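Local coordinates for putative HpcE protein (Mycolicibacterium smegmatis, PDB 6V77) that belongs to the FAH family of enzymes, with a mainly beta C-terminal domain that carries a zinc ion on acidic side chains, at residues S219-Y224 with D235-G240. Residues are numbered along the deposited sequence; the frame is centred on the assembly and turned at random.
Sequences SNLIAY and DVIFTG
L221 and I222, on helix 218-226, pack against I237 and T239 in a helix-on-sheet contact of the FAH domain, where strand 236-238 runs between strands 72-76 and 118-128. No hydrogen bond crosses it; 148 Å² of surface is buried, and all the close approaches are between carbons. L221 can be traced outward. Its CB is still 5.0 Å from I237 CG2, too far for close packing, and CG lies farther off, 5.3 Å from that same methyl. Beyond CG the branches part: CD2 stays remote from 235-240, whereas CD1 closes to 3.9 Å from T239 CG2, equally near T239 CB, and lies a looser 4.4 Å from I237 CG2. The extended second torsion (chi2 175°) carries CD1 onward to T239, whose side chain it meets at about a right angle. V75 of strand 72-76 also touches L221. I237 uses both branches: CG2 faces L221, while CG1, beside the backbone N (chi1 -55°), directs CD1 to I222. There the methyl meets the flank of the chain, 3.9 Å from I222 CG1, and I222 CD1 lies farther, at 4.8 Å. T239 divides its side chain by polarity, its methyl packed on L221 and its hydroxyl bonded to L124 O. The loop that follows the strand runs on to the zinc site, where G240 N hydrogen-bonds OE1 of the metal ligand E123.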
# COMPACT_ATOMS: atom_id res chain seq x y z
N SER B 219 10.69 11.77 -13.50
CA SER B 219 9.54 12.41 -14.13
C SER B 219 8.69 11.40 -14.88
O SER B 219 7.46 11.49 -14.89
CB SER B 219 9.99 13.52 -15.08
OG SER B 219 10.59 14.58 -14.37
N ASN B 220 9.35 10.46 -15.54
CA ASN B 220 8.61 9.45 -16.29
C ASN B 220 7.84 8.53 -15.35
O ASN B 220 6.70 8.16 -15.64
CB ASN B 220 9.58 8.65 -17.16
CG ASN B 220 8.88 7.58 -17.98
OD1 ASN B 220 8.71 6.46 -17.53
ND2 ASN B 220 8.44 7.95 -19.18
N LEU B 221 8.46 8.14 -14.23
CA LEU B 221 7.76 7.33 -13.24
C LEU B 221 6.49 8.02 -12.75
O LEU B 221 5.43 7.40 -12.66
CB LEU B 221 8.68 7.06 -12.05
CG LEU B 221 9.88 6.14 -12.31
CD1 LEU B 221 10.75 6.09 -11.05
CD2 LEU B 221 9.44 4.73 -12.75
N ILE B 222 6.59 9.30 -12.39
CA ILE B 222 5.43 10.03 -11.87
C ILE B 222 4.33 10.09 -12.92
O ILE B 222 3.16 9.80 -12.63
CB ILE B 222 5.86 11.43 -11.39
CG1 ILE B 222 6.68 11.29 -10.09
CG2 ILE B 222 4.65 12.35 -11.25
CD1 ILE B 222 7.48 12.56 -9.75
N ALA B 223 4.69 10.47 -14.15
CA ALA B 223 3.72 10.51 -15.24
C ALA B 223 3.06 9.15 -15.45
O ALA B 223 1.83 9.03 -15.52
CB ALA B 223 4.40 10.98 -16.53
N TYR B 224 3.88 8.10 -15.54
CA TYR B 224 3.38 6.75 -15.81
C TYR B 224 2.44 6.29 -14.71
O TYR B 224 1.31 5.86 -14.99
CB TYR B 224 4.57 5.79 -15.95
CG TYR B 224 4.15 4.37 -16.23
CD1 TYR B 224 3.75 3.99 -17.51
CD2 TYR B 224 4.14 3.41 -15.23
CE1 TYR B 224 3.34 2.69 -17.77
CE2 TYR B 224 3.74 2.09 -15.48
CZ TYR B 224 3.33 1.75 -16.76
OH TYR B 224 2.94 0.48 -17.05
N ASP B 235 2.94 10.53 -0.71
CA ASP B 235 3.24 9.20 -1.24
C ASP B 235 4.74 9.04 -1.47
O ASP B 235 5.47 10.01 -1.72
CB ASP B 235 2.52 8.95 -2.58
CG ASP B 235 1.04 8.60 -2.42
OD1 ASP B 235 0.55 8.49 -1.27
OD2 ASP B 235 0.38 8.46 -3.47
N VAL B 236 5.19 7.78 -1.45
CA VAL B 236 6.61 7.43 -1.52
C VAL B 236 6.85 6.61 -2.78
O VAL B 236 6.09 5.67 -3.07
CB VAL B 236 7.04 6.65 -0.26
CG1 VAL B 236 8.39 5.92 -0.50
CG2 VAL B 236 7.16 7.61 0.91
N ILE B 237 7.92 6.94 -3.51
CA ILE B 237 8.36 6.15 -4.66
C ILE B 237 9.79 5.69 -4.40
O ILE B 237 10.70 6.52 -4.25
CB ILE B 237 8.30 6.92 -5.98
CG1 ILE B 237 6.91 7.49 -6.22
CG2 ILE B 237 8.67 6.00 -7.14
CD1 ILE B 237 6.90 8.40 -7.46
N PHE B 238 9.99 4.37 -4.33
CA PHE B 238 11.31 3.75 -4.37
C PHE B 238 11.67 3.57 -5.85
O PHE B 238 11.04 2.75 -6.53
CB PHE B 238 11.26 2.40 -3.65
CG PHE B 238 11.37 2.49 -2.16
CD1 PHE B 238 12.64 2.35 -1.55
CD2 PHE B 238 10.26 2.69 -1.36
CE1 PHE B 238 12.76 2.42 -0.17
CE2 PHE B 238 10.38 2.76 0.01
CZ PHE B 238 11.63 2.63 0.61
N THR B 239 12.64 4.34 -6.35
CA THR B 239 12.76 4.51 -7.80
C THR B 239 13.53 3.38 -8.49
O THR B 239 13.61 3.39 -9.73
CB THR B 239 13.43 5.85 -8.16
OG1 THR B 239 14.74 5.93 -7.56
CG2 THR B 239 12.56 7.02 -7.70
N GLY B 240 14.06 2.42 -7.74
CA GLY B 240 14.81 1.33 -8.32
C GLY B 240 16.27 1.32 -7.89
O GLY B 240 16.75 2.33 -7.37